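Side-chain contacts in uronate isomerase (Caulobacter crescentus, PDB 2Q01), which catalyses the isomerisation of D-glucuronate to D-fructuronate and of D-galacturonate to D-tagaturonate in pentose and glucuronate interconversion: residues R398-V403 against Y410-F415; E370-A375 against T404-F409; F55-D60 against T94-A99; E131-E134 against D140-D143. One frame throughout, in Å; residues are numbered along the deposited sequence.

Contact 1. Residues R398-V403 against Y410-F415; sequences RFREQV and YNTVGF. With K (potassium ion), chain E.
Arg400 bends at its second torsion (chi2 -63°), and this turns its guanidinium toward Thr412. Thr412 meets it with OG1 set between its own backbone N and carbonyl carbon (chi1 73°) and with CG2 beside that N. The contact joins helix 393-407 of this TIM-barrel-clan enzyme to the loop that follows it. Arg400 NH2 gives a weak but nearly straight hydrogen bond to Thr412 OG1, 3.3 Å long with an N-H...O angle of 175°. The hydroxyl lies at the guanidinium edge, in its plane. Thr412 OG1 is also hydrogen-bonded to Phe409 O. CE1 of Phe399 lies over one guanidinium face, offset toward the rim. The methyl Thr412 CG2 packs beside the helix, 4.0 Å from Val403 CG1 and 4.2 Å from Phe399 CZ. A leucine in place of Arg400 would probably cost Thr412 OG1 its weak second partner and leave Asp436, a long and weak ion-pair partner of Arg400, without that charge. Next to Thr412, the loop reaches a potassium ion that is also bound by Ser75 of the second subunit. Asn411 OD1 binds this potassium at 2.7 Å, while Asn411 ND2 is hydrogen-bonded to Ala407 O.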
loop_
_atom_site.group_PDB
_atom_site.type_symbol
_atom_site.label_atom_id
_atom_site.label_comp_id
_atom_site.label_asym_id
_atom_site.label_seq_id
_atom_site.Cartn_x
_atom_site.Cartn_y
_atom_site.Cartn_z
ATOM N N ARG B 398 -8.297 1.232 7.127
ATOM C CA ARG B 398 -6.904 1.291 6.665
ATOM C C ARG B 398 -6.192 2.540 7.182
ATOM O O ARG B 398 -5.047 2.460 7.623
ATOM C CB ARG B 398 -6.819 1.212 5.145
ATOM C CG ARG B 398 -6.905 -0.203 4.599
ATOM C CD ARG B 398 -6.429 -0.281 3.166
ATOM N NE ARG B 398 -7.288 0.466 2.246
ATOM C CZ ARG B 398 -8.334 -0.047 1.603
ATOM N NH1 ARG B 398 -9.047 0.717 0.780
ATOM N NH2 ARG B 398 -8.674 -1.319 1.782
ATOM N N PHE B 399 -6.887 3.676 7.143
ATOM C CA PHE B 399 -6.413 4.897 7.763
ATOM C C PHE B 399 -6.036 4.644 9.224
ATOM O O PHE B 399 -4.884 4.844 9.592
ATOM C CB PHE B 399 -7.456 6.012 7.631
ATOM C CG PHE B 399 -7.060 7.301 8.301
ATOM C CD1 PHE B 399 -7.587 7.652 9.541
ATOM C CD2 PHE B 399 -6.158 8.166 7.696
ATOM C CE1 PHE B 399 -7.219 8.842 10.165
ATOM C CE2 PHE B 399 -5.787 9.362 8.315
ATOM C CZ PHE B 399 -6.314 9.696 9.548
ATOM N N ARG B 400 -6.986 4.165 10.030
ATOM C CA ARG B 400 -6.745 3.866 11.454
ATOM C C ARG B 400 -5.624 2.851 11.694
ATOM O O ARG B 400 -4.842 3.006 12.629
ATOM C CB ARG B 400 -8.026 3.396 12.164
ATOM C CG ARG B 400 -9.091 4.476 12.392
ATOM C CD ARG B 400 -8.613 5.612 13.310
ATOM N NE ARG B 400 -9.591 6.703 13.358
ATOM C CZ ARG B 400 -9.319 7.964 13.700
ATOM N NH1 ARG B 400 -10.292 8.868 13.701
ATOM N NH2 ARG B 400 -8.085 8.331 14.037
ATOM N N GLU B 401 -5.548 1.828 10.846
ATOM C CA GLU B 401 -4.486 0.818 10.923
ATOM C C GLU B 401 -3.094 1.333 10.540
ATOM O O GLU B 401 -2.087 0.810 11.015
ATOM C CB GLU B 401 -4.830 -0.387 10.052
ATOM C CG GLU B 401 -5.910 -1.297 10.622
ATOM C CD GLU B 401 -6.322 -2.402 9.658
ATOM O OE1 GLU B 401 -5.762 -2.474 8.540
ATOM O OE2 GLU B 401 -7.211 -3.201 10.022
ATOM N N GLN B 402 -3.035 2.349 9.685
ATOM C CA GLN B 402 -1.751 2.814 9.138
ATOM C C GLN B 402 -1.203 4.107 9.756
ATOM O O GLN B 402 -0.008 4.373 9.676
ATOM C CB GLN B 402 -1.824 2.914 7.611
ATOM C CG GLN B 402 -1.657 1.554 6.931
ATOM C CD GLN B 402 -2.160 1.505 5.504
ATOM O OE1 GLN B 402 -2.455 0.428 4.988
ATOM N NE2 GLN B 402 -2.263 2.661 4.858
ATOM N N VAL B 403 -2.076 4.868 10.402
ATOM C CA VAL B 403 -1.769 6.207 10.887
ATOM C C VAL B 403 -1.557 6.274 12.409
ATOM O O VAL B 403 -0.726 7.053 12.892
ATOM C CB VAL B 403 -2.880 7.185 10.397
ATOM C CG1 VAL B 403 -3.205 8.285 11.401
ATOM C CG2 VAL B 403 -2.521 7.739 9.040
ATOM N N TYR B 410 -4.472 11.829 18.622
ATOM C CA TYR B 410 -4.647 13.232 18.972
ATOM C C TYR B 410 -4.006 14.156 17.946
ATOM O O TYR B 410 -4.116 15.381 18.040
ATOM C CB TYR B 410 -4.134 13.477 20.390
ATOM C CG TYR B 410 -4.879 12.649 21.418
ATOM C CD1 TYR B 410 -4.385 11.415 21.839
ATOM C CD2 TYR B 410 -6.098 13.080 21.940
ATOM C CE1 TYR B 410 -5.072 10.642 22.760
ATOM C CE2 TYR B 410 -6.794 12.310 22.867
ATOM C CZ TYR B 410 -6.273 11.093 23.268
ATOM O OH TYR B 410 -6.947 10.324 24.184
ATOM N N ASN B 411 -3.348 13.535 16.967
ATOM C CA ASN B 411 -2.839 14.189 15.773
ATOM C C ASN B 411 -3.775 13.991 14.577
ATOM O O ASN B 411 -3.398 14.258 13.434
ATOM C CB ASN B 411 -1.460 13.636 15.428
ATOM C CG ASN B 411 -0.360 14.229 16.287
ATOM O OD1 ASN B 411 -0.312 15.445 16.495
ATOM N ND2 ASN B 411 0.560 13.396 16.737
ATOM N N THR B 412 -4.981 13.496 14.846
ATOM C CA THR B 412 -6.034 13.393 13.837
ATOM C C THR B 412 -7.182 14.350 14.204
ATOM O O THR B 412 -7.197 14.912 15.302
ATOM C CB THR B 412 -6.530 11.926 13.633
ATOM O OG1 THR B 412 -7.332 11.510 14.748
ATOM C CG2 THR B 412 -5.346 10.954 13.440
ATOM N N VAL B 413 -8.123 14.560 13.283
ATOM C CA VAL B 413 -9.165 15.584 13.467
ATOM C C VAL B 413 -10.596 15.021 13.483
ATOM O O VAL B 413 -11.571 15.776 13.431
ATOM C CB VAL B 413 -9.049 16.735 12.410
ATOM C CG1 VAL B 413 -7.688 17.370 12.453
ATOM C CG2 VAL B 413 -9.347 16.237 10.994
ATOM N N GLY B 414 -10.720 13.701 13.563
ATOM C CA GLY B 414 -12.025 13.062 13.497
ATOM C C GLY B 414 -12.511 12.874 12.071
ATOM O O GLY B 414 -11.740 12.502 11.186
ATOM N N PHE B 415 -13.792 13.143 11.846
ATOM C CA PHE B 415 -14.445 12.830 10.580
ATOM C C PHE B 415 -15.145 14.045 9.981
ATOM O O PHE B 415 -15.762 14.834 10.697
ATOM C CB PHE B 415 -15.446 11.672 10.786
ATOM C CG PHE B 415 -16.275 11.344 9.570
ATOM C CD1 PHE B 415 -15.743 10.589 8.529
ATOM C CD2 PHE B 415 -17.599 11.780 9.470
ATOM C CE1 PHE B 415 -16.514 10.292 7.401
ATOM C CE2 PHE B 415 -18.371 11.487 8.342
ATOM C CZ PHE B 415 -17.830 10.739 7.314
HETATM K K K E . 0.948 17.414 15.134
HETATM O O HOH W 1 -0.534 19.022 16.570
#

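Contact 2. Residues E370-A375 against T404-F409; sequences ELAPLA and TETAGF. With K (potassium ion), chain E.
Ala372 meets Thr406 and Ala407 where helix 366-375 packs against the end of helix 393-407. The backbones come close here, with Ala372 CA and Ala407 CA 4.8 Å apart. Small side chains let these two helices of the TIM-barrel-clan enzyme pack so tightly.

The apolar contacts centre on the Ala372 methyl. Ala372 CB lies 4.0 Å from Ala407 CB. The same methyl lies 3.8 Å from Thr406 CB, the branch carbon.

A second set of contacts is between a methyl and the backbone. Thr406 CG2 is anti to its own backbone N (chi1 of OG1 -53°), and this branch reaches the peptide that links Ala372 to Pro373. It lies 3.6 Å from Ala372 O and 3.7 Å from Pro373 N. Pro373 has no N-H to give to the preceding turn, and the helix is kinked there. The two segments share no hydrogen bond, so they meet through van der Waals packing.

The helix ends carry the polar and metal contacts. Gly408 takes a positive phi (77°) as the chain leaves helix 393-407, and its N still bonds to Thr404 O at 2.7 Å. At the C-terminal end of helix 366-375, Ala375 O binds the potassium ion at 2.9 Å. Tyr378 and Leu381 complete this chain's share of the metal site. Arg71 of the second subunit hydrogen-bonds to Pro373 O and packs on Thr406.

Strand 381-383 of a parallel sheet touches Leu371, Leu374 and Ala375, while Phe409 packs on helices 425-445 and 451-469.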
loop_
_atom_site.group_PDB
_atom_site.type_symbol
_atom_site.label_atom_id
_atom_site.label_comp_id
_atom_site.label_asym_id
_atom_site.label_seq_id
_atom_site.Cartn_x
_atom_site.Cartn_y
_atom_site.Cartn_z
ATOM N N GLU B 370 4.564 8.787 4.931
ATOM C CA GLU B 370 4.874 10.209 4.953
ATOM C C GLU B 370 4.041 10.995 5.948
ATOM O O GLU B 370 4.590 11.733 6.756
ATOM C CB GLU B 370 4.723 10.807 3.548
ATOM C CG GLU B 370 5.484 10.042 2.467
ATOM C CD GLU B 370 5.579 10.783 1.151
ATOM O OE1 GLU B 370 4.936 11.844 1.004
ATOM O OE2 GLU B 370 6.307 10.300 0.260
ATOM N N LEU B 371 2.722 10.826 5.883
ATOM C CA LEU B 371 1.772 11.643 6.642
ATOM C C LEU B 371 1.857 11.484 8.152
ATOM O O LEU B 371 1.959 12.480 8.869
ATOM C CB LEU B 371 0.341 11.382 6.176
ATOM C CG LEU B 371 -0.109 11.895 4.805
ATOM C CD1 LEU B 371 -1.570 11.524 4.599
ATOM C CD2 LEU B 371 0.069 13.395 4.688
ATOM N N ALA B 372 1.814 10.245 8.636
ATOM C CA ALA B 372 1.919 9.992 10.069
ATOM C C ALA B 372 3.284 10.371 10.677
ATOM O O ALA B 372 3.301 11.011 11.732
ATOM C CB ALA B 372 1.511 8.552 10.431
ATOM N N PRO B 373 4.419 9.980 10.031
ATOM C CA PRO B 373 5.729 10.507 10.462
ATOM C C PRO B 373 5.842 12.034 10.531
ATOM O O PRO B 373 6.461 12.555 11.456
ATOM C CB PRO B 373 6.684 9.951 9.410
ATOM C CG PRO B 373 6.052 8.648 9.023
ATOM C CD PRO B 373 4.596 8.994 8.940
ATOM N N LEU B 374 5.249 12.731 9.565
ATOM C CA LEU B 374 5.232 14.190 9.553
ATOM C C LEU B 374 4.342 14.746 10.658
ATOM O O LEU B 374 4.740 15.654 11.392
ATOM C CB LEU B 374 4.781 14.729 8.180
ATOM C CG LEU B 374 5.787 14.780 7.024
ATOM C CD1 LEU B 374 5.063 15.113 5.723
ATOM C CD2 LEU B 374 6.909 15.778 7.272
ATOM N N ALA B 375 3.136 14.198 10.768
ATOM C CA ALA B 375 2.153 14.693 11.731
ATOM C C ALA B 375 2.440 14.248 13.157
ATOM O O ALA B 375 2.020 14.920 14.104
ATOM C CB ALA B 375 0.752 14.310 11.327
ATOM N N THR B 404 -2.289 5.437 13.144
ATOM C CA THR B 404 -2.356 5.496 14.610
ATOM C C THR B 404 -1.009 5.291 15.309
ATOM O O THR B 404 -0.667 6.013 16.244
ATOM C CB THR B 404 -3.367 4.460 15.148
ATOM O OG1 THR B 404 -4.649 4.708 14.567
ATOM C CG2 THR B 404 -3.487 4.526 16.659
ATOM N N GLU B 405 -0.240 4.321 14.840
ATOM C CA GLU B 405 0.999 3.939 15.518
ATOM C C GLU B 405 2.088 5.021 15.584
ATOM O O GLU B 405 2.849 5.079 16.550
ATOM C CB GLU B 405 1.508 2.613 14.966
ATOM C CG GLU B 405 0.562 1.470 15.347
ATOM C CD GLU B 405 0.824 0.187 14.600
ATOM O OE1 GLU B 405 1.111 0.251 13.384
ATOM O OE2 GLU B 405 0.756 -0.887 15.237
ATOM N N THR B 406 2.130 5.895 14.581
ATOM C CA THR B 406 3.079 7.010 14.573
ATOM C C THR B 406 2.445 8.347 14.989
ATOM O O THR B 406 3.002 9.073 15.814
ATOM C CB THR B 406 3.769 7.144 13.209
ATOM O OG1 THR B 406 4.332 5.880 12.841
ATOM C CG2 THR B 406 4.868 8.169 13.267
ATOM N N ALA B 407 1.283 8.663 14.429
ATOM C CA ALA B 407 0.614 9.927 14.727
ATOM C C ALA B 407 -0.188 9.898 16.032
ATOM O O ALA B 407 -0.382 10.929 16.673
ATOM C CB ALA B 407 -0.276 10.348 13.556
ATOM N N GLY B 408 -0.649 8.720 16.432
ATOM C CA GLY B 408 -1.563 8.612 17.554
ATOM C C GLY B 408 -2.946 9.025 17.117
ATOM O O GLY B 408 -3.218 9.137 15.919
ATOM N N PHE B 409 -3.823 9.248 18.091
ATOM C CA PHE B 409 -5.194 9.665 17.815
ATOM C C PHE B 409 -5.354 11.177 17.875
ATOM O O PHE B 409 -6.255 11.740 17.254
ATOM C CB PHE B 409 -6.151 9.033 18.817
ATOM C CG PHE B 409 -6.340 7.554 18.636
ATOM C CD1 PHE B 409 -7.217 7.063 17.672
ATOM C CD2 PHE B 409 -5.657 6.653 19.440
ATOM C CE1 PHE B 409 -7.402 5.693 17.508
ATOM C CE2 PHE B 409 -5.840 5.283 19.291
ATOM C CZ PHE B 409 -6.712 4.802 18.323
HETATM K K K E . 0.948 17.414 15.134
HETATM O O HOH W 1 -0.534 19.022 16.570
#

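Contact 3. Residues F55-D60 against T94-A99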
loop_
_atom_site.group_PDB
_atom_site.type_symbol
_atom_site.label_atom_id
_atom_site.label_comp_id
_atom_site.label_asym_id
_atom_site.label_seq_id
_atom_site.Cartn_x
_atom_site.Cartn_y
_atom_site.Cartn_z
ATOM N N PHE B 55 -37.226 20.327 -1.413
ATOM C CA PHE B 55 -36.685 19.585 -2.550
ATOM C C PHE B 55 -37.847 19.022 -3.376
ATOM O O PHE B 55 -38.971 18.891 -2.872
ATOM C CB PHE B 55 -35.756 18.462 -2.076
ATOM C CG PHE B 55 -34.651 18.927 -1.158
ATOM C CD1 PHE B 55 -33.503 19.530 -1.671
ATOM C CD2 PHE B 55 -34.753 18.751 0.222
ATOM C CE1 PHE B 55 -32.474 19.957 -0.823
ATOM C CE2 PHE B 55 -33.730 19.176 1.080
ATOM C CZ PHE B 55 -32.590 19.778 0.555
ATOM N N GLN B 56 -37.591 18.694 -4.639
ATOM C CA GLN B 56 -38.687 18.324 -5.540
ATOM C C GLN B 56 -38.841 16.829 -5.858
ATOM O O GLN B 56 -39.940 16.287 -5.740
ATOM C CB GLN B 56 -38.666 19.170 -6.823
ATOM C CG GLN B 56 -37.292 19.376 -7.446
ATOM C CD GLN B 56 -37.365 20.061 -8.799
ATOM O OE1 GLN B 56 -36.992 21.226 -8.938
ATOM N NE2 GLN B 56 -37.852 19.341 -9.803
ATOM N N ASP B 57 -37.749 16.170 -6.246
ATOM C CA ASP B 57 -37.795 14.786 -6.728
ATOM C C ASP B 57 -36.899 13.859 -5.925
ATOM O O ASP B 57 -35.994 14.308 -5.227
ATOM C CB ASP B 57 -37.345 14.713 -8.196
ATOM C CG ASP B 57 -38.312 15.382 -9.152
ATOM O OD1 ASP B 57 -39.527 15.437 -8.855
ATOM O OD2 ASP B 57 -37.850 15.842 -10.220
ATOM N N ALA B 58 -37.147 12.558 -6.055
ATOM C CA ALA B 58 -36.214 11.533 -5.599
ATOM C C ALA B 58 -34.956 11.578 -6.462
ATOM O O ALA B 58 -33.854 11.323 -5.980
ATOM C CB ALA B 58 -36.857 10.164 -5.686
ATOM N N THR B 59 -35.140 11.908 -7.739
ATOM C CA THR B 59 -34.047 12.040 -8.693
ATOM C C THR B 59 -33.206 13.293 -8.420
ATOM O O THR B 59 -31.978 13.213 -8.341
ATOM C CB THR B 59 -34.591 12.025 -10.134
ATOM O OG1 THR B 59 -35.230 10.766 -10.370
ATOM C CG2 THR B 59 -33.476 12.216 -11.156
ATOM N N ASP B 60 -33.868 14.434 -8.244
ATOM C CA ASP B 60 -33.178 15.703 -8.000
ATOM C C ASP B 60 -32.427 15.789 -6.674
ATOM O O ASP B 60 -31.509 16.593 -6.534
ATOM C CB ASP B 60 -34.145 16.881 -8.131
ATOM C CG ASP B 60 -34.034 17.570 -9.472
ATOM O OD1 ASP B 60 -33.730 18.783 -9.485
ATOM O OD2 ASP B 60 -34.230 16.899 -10.512
ATOM N N THR B 94 -35.438 14.364 -20.075
ATOM C CA THR B 94 -35.980 13.084 -19.605
ATOM C C THR B 94 -36.865 13.204 -18.356
ATOM O O THR B 94 -36.719 14.130 -17.560
ATOM C CB THR B 94 -34.868 12.025 -19.382
ATOM O OG1 THR B 94 -33.823 12.576 -18.573
ATOM C CG2 THR B 94 -34.289 11.564 -20.722
ATOM N N ASP B 95 -37.795 12.260 -18.223
ATOM C CA ASP B 95 -38.731 12.188 -17.102
ATOM C C ASP B 95 -37.993 11.757 -15.825
ATOM O O ASP B 95 -37.299 10.733 -15.839
ATOM C CB ASP B 95 -39.837 11.178 -17.449
ATOM C CG ASP B 95 -41.070 11.308 -16.567
ATOM O OD1 ASP B 95 -41.734 10.276 -16.331
ATOM O OD2 ASP B 95 -41.397 12.428 -16.122
ATOM N N PRO B 96 -38.121 12.542 -14.727
ATOM C CA PRO B 96 -37.515 12.206 -13.431
ATOM C C PRO B 96 -37.867 10.807 -12.930
ATOM O O PRO B 96 -37.038 10.163 -12.288
ATOM C CB PRO B 96 -38.099 13.262 -12.486
ATOM C CG PRO B 96 -38.361 14.417 -13.354
ATOM C CD PRO B 96 -38.831 13.834 -14.657
ATOM N N ARG B 97 -39.081 10.351 -13.233
ATOM C CA ARG B 97 -39.530 9.010 -12.878
ATOM C C ARG B 97 -38.751 7.957 -13.656
ATOM O O ARG B 97 -38.352 6.935 -13.093
ATOM C CB ARG B 97 -41.027 8.867 -13.149
ATOM C CG ARG B 97 -41.708 7.753 -12.381
ATOM C CD ARG B 97 -43.166 7.656 -12.785
ATOM N NE ARG B 97 -44.014 7.302 -11.653
ATOM C CZ ARG B 97 -44.651 8.183 -10.886
ATOM N NH1 ARG B 97 -45.398 7.763 -9.877
ATOM N NH2 ARG B 97 -44.546 9.485 -11.125
ATOM N N GLU B 98 -38.528 8.218 -14.943
ATOM C CA GLU B 98 -37.765 7.306 -15.796
ATOM C C GLU B 98 -36.281 7.277 -15.441
ATOM O O GLU B 98 -35.642 6.230 -15.541
ATOM C CB GLU B 98 -37.958 7.633 -17.283
ATOM C CG GLU B 98 -39.265 7.103 -17.887
ATOM C CD GLU B 98 -39.404 5.579 -17.824
ATOM O OE1 GLU B 98 -40.536 5.102 -17.608
ATOM O OE2 GLU B 98 -38.393 4.858 -17.989
ATOM N N ALA B 99 -35.743 8.426 -15.035
ATOM C CA ALA B 99 -34.371 8.512 -14.532
ATOM C C ALA B 99 -34.189 7.630 -13.297
ATOM O O ALA B 99 -33.224 6.865 -13.211
ATOM C CB ALA B 99 -34.000 9.961 -14.226
#
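Thr59 and Pro96 bring together the start of the weakly bonded helix 58-63 and the first turn of helix 96-105, their CA atoms 5.9 Å apart. The central link is a hydrogen bond from Thr59 OG1 to Pro96 O, 2.7 Å long. The C=O...O angle is 135°, and the hydroxyl is tilted 27° from the carbonyl plane. With chi1 at -62°, Thr59 OG1 sits opposite its own carbonyl carbon and the methyl CG2 is swung to Ala99 CB, 3.8 Å away and one turn along from Pro96. Thr59 therefore uses its two branches for different tasks, one polar and one apolar. Asp57 approaches Pro96 from the loop before helix 58-63. Its OD2 lies 3.4 Å from Pro96 CB and 3.5 Å from Pro96 CG, against the proline ring. Phe142 of helix 138-149 packs on both Thr59 and Pro96, and Trp100 also touches Thr59. A valine in place of Thr59 would probably leave Pro96 O without this hydroxyl donor. The contact joins two helix starts through one hydrogen bond and a small apolar patch. Its chemistry implies a directional tie, because the carbonyl in the first turn of helix 96-105 accepts a hydrogen bond from a side chain of the other helix.

Contact 4. Residues E131-E134 against D140-D143; sequences EFLE and DYFD
Glu131 accepts a hydrogen bond from Tyr141, which ties the loop after helix 114-126 to helix 138-149 in this TIM-barrel-clan protein. Five residues separate the two segments, so the contact is local: the loop folds back on the helix it leads into. Glu131 takes part through its backbone. Tyr141 OH donates a hydrogen bond to Glu131 O at 2.7 Å, and the C=O...O angle of 160° puts the donor nearly in line with the carbonyl. Glu131 O lies at the edge of the tyrosine ring. Glu131 OE1 lies 4.7 Å from Asp140 OD2, not in contact; the like charges would probably repel mildly.

Phe132 turns away from the helix. Its ring makes a cation-pi contact with Arg5, its backbone bonds to the same residue, and Glu453 of the third subunit packs on it.

Leu133 supplies the apolar half of the contact. Its chi1 of -137° is off the staggered positions and places CG over one face of Tyr141. Its side chain also touches Phe103, Ala104 and Phe123. CD2 of Leu133 reaches Tyr141 CD1 at 3.8 Å. Tyr141 is thus held at its hydroxyl and on a ring face. Phe129 stacks with the ring, and Phe123 meets it edge-to-face, so the ring belongs to an aromatic cluster. The branch carbon, Leu133 CG, makes a CH-pi contact 3.7 Å from the ring centroid and only 4° off the ring normal.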
loop_
_atom_site.group_PDB
_atom_site.type_symbol
_atom_site.label_atom_id
_atom_site.label_comp_id
_atom_site.label_asym_id
_atom_site.label_seq_id
_atom_site.Cartn_x
_atom_site.Cartn_y
_atom_site.Cartn_z
ATOM N N GLU B 131 -39.098 -2.402 2.066
ATOM C CA GLU B 131 -38.685 -3.290 0.977
ATOM C C GLU B 131 -37.435 -2.753 0.280
ATOM O O GLU B 131 -37.219 -1.544 0.228
ATOM C CB GLU B 131 -39.820 -3.464 -0.035
ATOM C CG GLU B 131 -41.066 -4.142 0.523
ATOM C CD GLU B 131 -42.345 -3.685 -0.164
ATOM O OE1 GLU B 131 -42.296 -3.310 -1.358
ATOM O OE2 GLU B 131 -43.406 -3.701 0.494
ATOM N N PHE B 132 -36.621 -3.665 -0.246
ATOM C CA PHE B 132 -35.380 -3.322 -0.935
ATOM C C PHE B 132 -35.680 -2.801 -2.334
ATOM O O PHE B 132 -36.574 -3.315 -3.016
ATOM C CB PHE B 132 -34.479 -4.553 -1.026
ATOM C CG PHE B 132 -33.020 -4.238 -1.194
ATOM C CD1 PHE B 132 -32.197 -4.085 -0.083
ATOM C CD2 PHE B 132 -32.458 -4.117 -2.464
ATOM C CE1 PHE B 132 -30.843 -3.799 -0.231
ATOM C CE2 PHE B 132 -31.105 -3.829 -2.622
ATOM C CZ PHE B 132 -30.297 -3.670 -1.504
ATOM N N LEU B 133 -34.920 -1.791 -2.747
ATOM C CA LEU B 133 -35.081 -1.172 -4.054
ATOM C C LEU B 133 -34.794 -2.157 -5.178
ATOM O O LEU B 133 -33.739 -2.790 -5.217
ATOM C CB LEU B 133 -34.172 0.052 -4.182
ATOM C CG LEU B 133 -34.794 1.295 -4.822
ATOM C CD1 LEU B 133 -33.716 2.208 -5.383
ATOM C CD2 LEU B 133 -35.787 0.902 -5.905
ATOM N N GLU B 134 -35.750 -2.278 -6.090
ATOM C CA GLU B 134 -35.593 -3.083 -7.297
ATOM C C GLU B 134 -36.258 -2.386 -8.480
ATOM O O GLU B 134 -36.750 -1.262 -8.345
ATOM C CB GLU B 134 -36.205 -4.472 -7.092
ATOM C CG GLU B 134 -35.332 -5.434 -6.289
ATOM C CD GLU B 134 -36.075 -6.679 -5.829
ATOM O OE1 GLU B 134 -35.500 -7.445 -5.026
ATOM O OE2 GLU B 134 -37.230 -6.889 -6.264
ATOM N N ASP B 140 -42.888 2.885 -6.664
ATOM C CA ASP B 140 -43.349 3.032 -5.292
ATOM C C ASP B 140 -42.372 3.886 -4.488
ATOM O O ASP B 140 -42.797 4.761 -3.738
ATOM C CB ASP B 140 -43.554 1.662 -4.635
ATOM C CG ASP B 140 -44.086 1.766 -3.212
ATOM O OD1 ASP B 140 -45.129 2.423 -3.004
ATOM O OD2 ASP B 140 -43.458 1.183 -2.304
ATOM N N TYR B 141 -41.073 3.635 -4.667
ATOM C CA TYR B 141 -40.011 4.442 -4.052
ATOM C C TYR B 141 -40.067 5.906 -4.480
ATOM O O TYR B 141 -39.966 6.797 -3.638
ATOM C CB TYR B 141 -38.633 3.888 -4.406
ATOM C CG TYR B 141 -37.963 3.068 -3.330
ATOM C CD1 TYR B 141 -38.239 1.709 -3.184
ATOM C CD2 TYR B 141 -37.022 3.644 -2.478
ATOM C CE1 TYR B 141 -37.610 0.946 -2.203
ATOM C CE2 TYR B 141 -36.387 2.889 -1.495
ATOM C CZ TYR B 141 -36.687 1.541 -1.363
ATOM O OH TYR B 141 -36.060 0.789 -0.394
ATOM N N PHE B 142 -40.239 6.140 -5.783
ATOM C CA PHE B 142 -40.197 7.491 -6.345
ATOM C C PHE B 142 -41.235 8.413 -5.727
ATOM O O PHE B 142 -40.877 9.409 -5.099
ATOM C CB PHE B 142 -40.345 7.479 -7.875
ATOM C CG PHE B 142 -40.174 8.838 -8.505
ATOM C CD1 PHE B 142 -41.281 9.601 -8.869
ATOM C CD2 PHE B 142 -38.904 9.365 -8.718
ATOM C CE1 PHE B 142 -41.122 10.866 -9.438
ATOM C CE2 PHE B 142 -38.736 10.622 -9.291
ATOM C CZ PHE B 142 -39.847 11.374 -9.648
ATOM N N ASP B 143 -42.510 8.066 -5.889
ATOM C CA ASP B 143 -43.591 8.949 -5.451
ATOM C C ASP B 143 -43.805 8.996 -3.936
ATOM O O ASP B 143 -44.388 9.955 -3.437
ATOM C CB ASP B 143 -44.900 8.689 -6.219
ATOM C CG ASP B 143 -45.227 7.215 -6.359
ATOM O OD1 ASP B 143 -45.621 6.804 -7.470
ATOM O OD2 ASP B 143 -45.093 6.462 -5.369
#

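In the fold
The four contacts form two pairs. Contacts 3 and 4 come first along the chain, in series, with centres 13 Å apart. They meet through helix 138-149: Arg97 forms a salt bridge with Asp143, and Phe142 packs on Ala58, Thr59 and Pro96. Contacts 1 and 2 come later, and their segments alternate along the chain. They share helix 393-407, their centres are 8 Å apart, and both hold ligands of one potassium ion at the boundary with the second subunit. The pairs are far apart, with centres 37 to 45 Å from one another. One pair packs helices and a loop of the N-terminal part of the chain, while the other helps to build a metal-bridged subunit interface.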